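Local coordinates for transketolase (Campylobacter jejuni, PDB 3L84), which belongs to the transketolase family of thiamine diphosphate-binding enzymes and is assembled from three successive domains, each with its own beta-sheet flanked by helices, at residues A339-S343 with P367-T371; S343-L348 with N479-W483. All coordinates share one frame. Residue numbers count along the deposited sequence, not the author numbering.

Interaction 1. Residues A339-S343 with P367-T371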
ATOM      1  N   ALA A 339      24.762  10.901  -8.851  1.00  7.10           N
ATOM      2  CA  ALA A 339      23.682  10.151  -8.261  1.00  6.23           C
ATOM      3  C   ALA A 339      22.746   9.705  -9.385  1.00  6.44           C
ATOM      4  O   ALA A 339      22.433  10.498 -10.288  1.00  6.91           O
ATOM      5  CB  ALA A 339      22.914  11.052  -7.307  1.00  7.71           C
ATOM      6  N   THR A 340      22.225   8.474  -9.330  1.00  5.37           N
ATOM      7  CA  THR A 340      21.377   8.030 -10.439  1.00  6.21           C
ATOM      8  C   THR A 340      20.012   8.729 -10.412  1.00  5.99           C
ATOM      9  O   THR A 340      19.358   8.768 -11.439  1.00  6.63           O
ATOM     10  CB  THR A 340      21.294   6.525 -10.513  1.00  6.25           C
ATOM     11  OG1 THR A 340      20.904   5.991  -9.252  1.00  6.19           O
ATOM     12  CG2 THR A 340      22.634   5.929 -11.006  1.00  7.53           C
ATOM     13  N   ARG A 341      19.583   9.376  -9.331  1.00  5.83           N
ATOM     14  CA  ARG A 341      18.398  10.232  -9.441  1.00  6.01           C
ATOM     15  C   ARG A 341      18.657  11.364 -10.453  1.00  6.47           C
ATOM     16  O   ARG A 341      17.730  11.805 -11.138  1.00  7.19           O
ATOM     17  CB  ARG A 341      17.947  10.814  -8.096  1.00  5.54           C
ATOM     18  CG  ARG A 341      18.906  11.744  -7.401  1.00  5.69           C
ATOM     19  CD  ARG A 341      18.263  12.317  -6.173  1.00  6.98           C
ATOM     20  NE  ARG A 341      19.206  13.060  -5.333  1.00  9.11           N
ATOM     21  CZ  ARG A 341      18.877  13.951  -4.402  1.00  9.73           C
ATOM     22  NH1 ARG A 341      17.636  14.369  -4.237  1.00  8.59           N
ATOM     23  NH2 ARG A 341      19.852  14.476  -3.653  1.00 11.37           N
ATOM     24  N   ASP A 342      19.881  11.878 -10.502  1.00  6.16           N
ATOM     25  CA  ASP A 342      20.257  12.983 -11.364  1.00  6.75           C
ATOM     26  C   ASP A 342      20.438  12.553 -12.807  1.00  6.52           C
ATOM     27  O   ASP A 342      19.934  13.231 -13.714  1.00  7.88           O
ATOM     28  CB  ASP A 342      21.529  13.661 -10.839  1.00  7.38           C
ATOM     29  CG  ASP A 342      21.321  14.378  -9.537  1.00  9.18           C
ATOM     30  OD1 ASP A 342      20.214  14.877  -9.275  1.00 13.29           O
ATOM     31  OD2 ASP A 342      22.293  14.499  -8.757  1.00 15.06           O
ATOM     32  N   SER A 343      21.132  11.441 -13.079  1.00  5.87           N
ATOM     33  CA  SER A 343      21.151  10.927 -14.438  1.00  6.62           C
ATOM     34  C   SER A 343      19.731  10.660 -14.900  1.00  6.92           C
ATOM     35  O   SER A 343      19.363  10.990 -16.030  1.00  5.89           O
ATOM     36  CB  SER A 343      22.014   9.675 -14.575  1.00  6.17           C
ATOM     37  OG  SER A 343      21.627   8.658 -13.664  1.00  6.58           O
ATOM     38  N   PRO A 367      11.334  17.974  -6.358  1.00  7.10           N
ATOM     39  CA  PRO A 367      12.687  18.480  -6.180  1.00  7.99           C
ATOM     40  C   PRO A 367      13.658  17.410  -5.711  1.00  8.33           C
ATOM     41  O   PRO A 367      14.845  17.496  -6.005  1.00 10.91           O
ATOM     42  CB  PRO A 367      12.501  19.567  -5.088  1.00  8.16           C
ATOM     43  CG  PRO A 367      11.105  20.030  -5.287  1.00  8.26           C
ATOM     44  CD  PRO A 367      10.346  18.780  -5.600  1.00  8.42           C
ATOM     45  N   SER A 368      13.182  16.448  -4.935  1.00  8.08           N
ATOM     46  CA  SER A 368      14.014  15.342  -4.421  1.00  8.35           C
ATOM     47  C   SER A 368      14.120  14.189  -5.402  1.00  7.71           C
ATOM     48  O   SER A 368      15.165  13.556  -5.470  1.00  7.18           O
ATOM     49  CB  SER A 368      13.439  14.807  -3.121  1.00  9.18           C
ATOM     50  OG  SER A 368      13.430  15.796  -2.116  1.00 15.03           O
ATOM     51  N   ASN A 369      13.056  13.885  -6.141  1.00  7.07           N
ATOM     52  CA  ASN A 369      13.077  12.798  -7.129  1.00  7.37           C
ATOM     53  C   ASN A 369      13.753  13.227  -8.435  1.00  7.76           C
ATOM     54  O   ASN A 369      14.019  12.375  -9.275  1.00  8.73           O
ATOM     55  CB  ASN A 369      11.677  12.309  -7.468  1.00  7.05           C
ATOM     56  CG  ASN A 369      10.905  11.678  -6.314  1.00  7.30           C
ATOM     57  OD1 ASN A 369      11.497  11.134  -5.332  1.00 10.42           O
ATOM     58  ND2 ASN A 369       9.630  11.693  -6.430  1.00  5.54           N
ATOM     59  N   LYS A 370      13.971  14.531  -8.613  1.00  7.49           N
ATOM     60  CA  LYS A 370      14.567  15.129  -9.814  1.00  8.20           C
ATOM     61  C   LYS A 370      13.756  14.891 -11.069  1.00  7.95           C
ATOM     62  O   LYS A 370      14.299  14.678 -12.181  1.00  9.41           O
ATOM     63  CB  LYS A 370      16.012  14.671  -9.995  1.00  8.77           C
ATOM     64  CG  LYS A 370      16.906  14.947  -8.797  1.00  9.86           C
ATOM     65  CD  LYS A 370      16.984  16.414  -8.453  1.00 11.46           C
ATOM     66  CE  LYS A 370      17.879  16.687  -7.234  1.00 15.64           C
ATOM     67  NZ  LYS A 370      19.235  17.072  -7.700  1.00 21.97           N
ATOM     68  N   THR A 371      12.434  15.012 -10.953  1.00  7.60           N
ATOM     69  CA  THR A 371      11.530  14.716 -12.041  1.00  8.26           C
ATOM     70  C   THR A 371      10.998  15.934 -12.782  1.00  8.60           C
ATOM     71  O   THR A 371      10.275  15.773 -13.763  1.00  9.74           O
ATOM     72  CB  THR A 371      10.315  13.895 -11.496  1.00  9.15           C
ATOM     73  OG1 THR A 371       9.792  14.533 -10.307  1.00  9.80           O
ATOM     74  CG2 THR A 371      10.781  12.504 -11.137  1.00 10.45           C
TER
HETATM   75  O   HOH W   1      15.019  10.836 -11.374  1.00  9.25           O
HETATM   76  O   HOH W   2      16.638  16.175  -2.286  1.00 18.54           O
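The guanidinium of Arg341 lies across the aliphatic end of Lys370, whose CE packs over one of its faces, 3.8 Å from Arg341 NH1. In this alpha/beta pyrimidine-binding domain, the first turn of helix 340-354, with Ala339 at its N-cap position, thus meets the end of the short helix 366-369. The contact illustrates how a carbonyl at a helix end can receive an arginine side chain: Arg341 NH1 donates to Ser368 O (2.9 Å, 161°), which lies near the guanidinium plane. Lys370 has just left helical geometry with positive phi (62°), and its side chain runs back to Asp342, where Lys370 NZ and Asp342 OD1 form a salt bridge of 2.9 Å. The two long side chains thereby cross, each reaching a partner on the opposite segment. The CA-to-CB bond of Asn369 points away from 339-343, and its OD1 is hydrogen-bonded to Thr440 OG1. Pro367 packs on Ile186 of the second subunit. Water 2 accepts from Arg341 NH1 at 2.8 Å and lies 3.2 Å from Ser368 OG.

Interaction 2. Residues S343-L348 with N479-W483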
ATOM      1  N   SER A 343      21.132  11.441 -13.079  1.00  5.87           N
ATOM      2  CA  SER A 343      21.151  10.927 -14.438  1.00  6.62           C
ATOM      3  C   SER A 343      19.731  10.660 -14.900  1.00  6.92           C
ATOM      4  O   SER A 343      19.363  10.990 -16.030  1.00  5.89           O
ATOM      5  CB  SER A 343      22.014   9.675 -14.575  1.00  6.17           C
ATOM      6  OG  SER A 343      21.627   8.658 -13.664  1.00  6.58           O
ATOM      7  N   ASN A 344      18.911  10.080 -14.038  1.00  6.00           N
ATOM      8  CA  ASN A 344      17.548   9.746 -14.454  1.00  5.71           C
ATOM      9  C   ASN A 344      16.748  10.984 -14.779  1.00  6.50           C
ATOM     10  O   ASN A 344      15.998  10.977 -15.772  1.00  6.66           O
ATOM     11  CB  ASN A 344      16.879   8.857 -13.413  1.00  6.30           C
ATOM     12  CG  ASN A 344      15.558   8.324 -13.902  1.00  6.63           C
ATOM     13  OD1 ASN A 344      14.461   8.867 -13.556  1.00 10.22           O
ATOM     14  ND2 ASN A 344      15.624   7.338 -14.726  1.00  5.13           N
ATOM     15  N   GLY A 345      16.874  12.042 -13.995  1.00  6.84           N
ATOM     16  CA  GLY A 345      16.146  13.258 -14.267  1.00  7.17           C
ATOM     17  C   GLY A 345      16.532  13.839 -15.616  1.00  7.19           C
ATOM     18  O   GLY A 345      15.670  14.335 -16.361  1.00  6.30           O
ATOM     19  N   GLU A 346      17.818  13.793 -15.957  1.00  6.67           N
ATOM     20  CA  GLU A 346      18.227  14.254 -17.278  1.00  7.17           C
ATOM     21  C   GLU A 346      17.638  13.413 -18.403  1.00  6.50           C
ATOM     22  O   GLU A 346      17.201  13.941 -19.429  1.00  6.13           O
ATOM     23  CB  GLU A 346      19.742  14.209 -17.349  1.00  8.43           C
ATOM     24  CG  GLU A 346      20.390  15.226 -16.436  1.00 12.81           C
ATOM     25  CD  GLU A 346      20.889  16.398 -17.142  1.00 22.08           C
ATOM     26  OE1 GLU A 346      22.127  16.596 -17.080  1.00 28.08           O
ATOM     27  OE2 GLU A 346      20.060  17.099 -17.781  1.00 20.46           O
ATOM     28  N   ILE A 347      17.533  12.111 -18.181  1.00  5.58           N
ATOM     29  CA  ILE A 347      16.914  11.229 -19.158  1.00  6.03           C
ATOM     30  C   ILE A 347      15.430  11.558 -19.313  1.00  5.99           C
ATOM     31  O   ILE A 347      14.917  11.608 -20.424  1.00  6.83           O
ATOM     32  CB  ILE A 347      17.140   9.759 -18.807  1.00  5.78           C
ATOM     33  CG1 ILE A 347      18.643   9.432 -18.854  1.00  6.49           C
ATOM     34  CG2 ILE A 347      16.351   8.872 -19.775  1.00  7.86           C
ATOM     35  CD1 ILE A 347      19.022   8.111 -18.120  1.00  7.26           C
ATOM     36  N   LEU A 348      14.742  11.773 -18.199  1.00  6.49           N
ATOM     37  CA  LEU A 348      13.296  12.116 -18.259  1.00  6.19           C
ATOM     38  C   LEU A 348      13.083  13.353 -19.094  1.00  5.88           C
ATOM     39  O   LEU A 348      12.143  13.438 -19.907  1.00  6.02           O
ATOM     40  CB  LEU A 348      12.728  12.347 -16.874  1.00  6.22           C
ATOM     41  CG  LEU A 348      12.561  11.132 -15.979  1.00  7.34           C
ATOM     42  CD1 LEU A 348      12.185  11.581 -14.552  1.00  6.84           C
ATOM     43  CD2 LEU A 348      11.582  10.111 -16.566  1.00  7.49           C
ATOM     44  N   ASN A 479      21.831   3.583 -16.576  1.00  5.24           N
ATOM     45  CA  ASN A 479      20.513   4.196 -16.498  1.00  5.73           C
ATOM     46  C   ASN A 479      19.895   4.426 -17.885  1.00  5.32           C
ATOM     47  O   ASN A 479      18.706   4.200 -18.105  1.00  5.71           O
ATOM     48  CB  ASN A 479      20.620   5.490 -15.671  1.00  5.31           C
ATOM     49  CG  ASN A 479      19.315   6.102 -15.216  1.00  6.38           C
ATOM     50  OD1 ASN A 479      18.150   5.623 -15.503  1.00  8.14           O
ATOM     51  ND2 ASN A 479      19.456   7.124 -14.454  1.00  4.04           N
ATOM     52  N   VAL A 480      20.730   4.869 -18.841  1.00  5.02           N
ATOM     53  CA  VAL A 480      20.317   5.057 -20.226  1.00  4.74           C
ATOM     54  C   VAL A 480      19.965   3.700 -20.850  1.00  4.89           C
ATOM     55  O   VAL A 480      18.905   3.570 -21.502  1.00  6.05           O
ATOM     56  CB  VAL A 480      21.423   5.748 -21.064  1.00  5.85           C
ATOM     57  CG1 VAL A 480      21.160   5.556 -22.552  1.00  7.15           C
ATOM     58  CG2 VAL A 480      21.513   7.177 -20.645  1.00  7.21           C
ATOM     59  N   LYS A 481      20.842   2.701 -20.713  1.00  5.81           N
ATOM     60  CA  LYS A 481      20.586   1.397 -21.318  1.00  6.05           C
ATOM     61  C   LYS A 481      19.292   0.784 -20.755  1.00  6.08           C
ATOM     62  O   LYS A 481      18.539   0.135 -21.496  1.00  7.39           O
ATOM     63  CB  LYS A 481      21.790   0.472 -21.119  1.00  6.65           C
ATOM     64  CG  LYS A 481      23.005   0.900 -21.910  1.00  7.24           C
ATOM     65  CD  LYS A 481      24.235   0.112 -21.489  1.00  8.16           C
ATOM     66  CE  LYS A 481      25.493   0.432 -22.277  1.00  8.89           C
ATOM     67  NZ  LYS A 481      26.661  -0.272 -21.614  1.00 12.03           N
ATOM     68  N   ALA A 482      19.028   1.031 -19.471  1.00  5.90           N
ATOM     69  CA  ALA A 482      17.810   0.543 -18.839  1.00  5.57           C
ATOM     70  C   ALA A 482      16.587   1.178 -19.497  1.00  5.70           C
ATOM     71  O   ALA A 482      15.613   0.489 -19.768  1.00  6.33           O
ATOM     72  CB  ALA A 482      17.802   0.865 -17.343  1.00  6.15           C
ATOM     73  N   TRP A 483      16.601   2.493 -19.732  1.00  5.85           N
ATOM     74  CA  TRP A 483      15.493   3.147 -20.429  1.00  5.54           C
ATOM     75  C   TRP A 483      15.298   2.594 -21.837  1.00  5.76           C
ATOM     76  O   TRP A 483      14.162   2.432 -22.292  1.00  6.68           O
ATOM     77  CB  TRP A 483      15.698   4.656 -20.456  1.00  5.47           C
ATOM     78  CG  TRP A 483      15.082   5.325 -19.260  1.00  5.54           C
ATOM     79  CD1 TRP A 483      15.715   5.810 -18.158  1.00  6.48           C
ATOM     80  CD2 TRP A 483      13.673   5.529 -19.053  1.00  5.87           C
ATOM     81  NE1 TRP A 483      14.778   6.347 -17.294  1.00  7.28           N
ATOM     82  CE2 TRP A 483      13.528   6.168 -17.809  1.00  6.02           C
ATOM     83  CE3 TRP A 483      12.533   5.208 -19.780  1.00  6.26           C
ATOM     84  CZ2 TRP A 483      12.290   6.535 -17.300  1.00  6.62           C
ATOM     85  CZ3 TRP A 483      11.295   5.559 -19.277  1.00  6.38           C
ATOM     86  CH2 TRP A 483      11.171   6.214 -18.042  1.00  6.65           C
TER
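In this parallel alpha/beta domain, two neighbouring helices meet through a polar cluster and an apolar one side by side. Helices 340-354 and 476-488 both rest on the central sheet of the pyrimidine-binding domain: Asn344 and Trp483 touch Ile438 of strand 436-440, while Asn479 touches Phe495 of strand 493-496. Locally their axes come within 10.3 Å and cross at -43°. Asn479, with chi1 t and chi2 near zero, pushes its amide between the helices and uses both ends: Asn479 ND2 donates to Ser343 OG (2.8 Å, 157°), and Asn479 OD1 accepts from Asn344 ND2 (3.2 Å, 165°). Asn344 is also t at chi1, which swings its amide toward the partner although its CA-to-CB bond points sideways. One turn on, Ile347 in the mt rotamer faces the partner helix. Ile347 CD1 lies 3.5 Å from Asn479 CG and 3.7 Å from Val480 CG2, and Ile347 CG2 makes a CH-pi contact over the Trp483 five-membered ring, 3.8 Å from the centroid. With chi1 at -90° and chi2 at 104°, the indole turns a face to Ile347 CG2; it also stacks with Phe495. Leu348 CD2 lies 3.7 Å from Trp483 CZ2, in an oblique approach. Asn344 ND2 lies near the ring plane, 2.9 Å from Trp483 NE1; both are donors, so this close pair is not a hydrogen bond.

In the fold
Followed from the N terminus, the chain enters helix 340-354 through 339-343 and continues directly into 343-348, so both contacts start from one helix and share Ser343. Interaction 1 closes a short loop of 23 residues, spanning the rest of that helix and strand 358-362. Interaction 2 closes a far longer one of 130 residues, which takes in strands 358-362, 384-386, 408-414, 436-440 and 469-471. The loops cross, since 367-371 falls between 343-348 and 479-483. Helix 340-354 is therefore tied to an early and a late helix of the same domain. With centres about 10 Å apart, the contacts also touch, Thr371 CG2 lying 3.8 Å from Leu348 CD1.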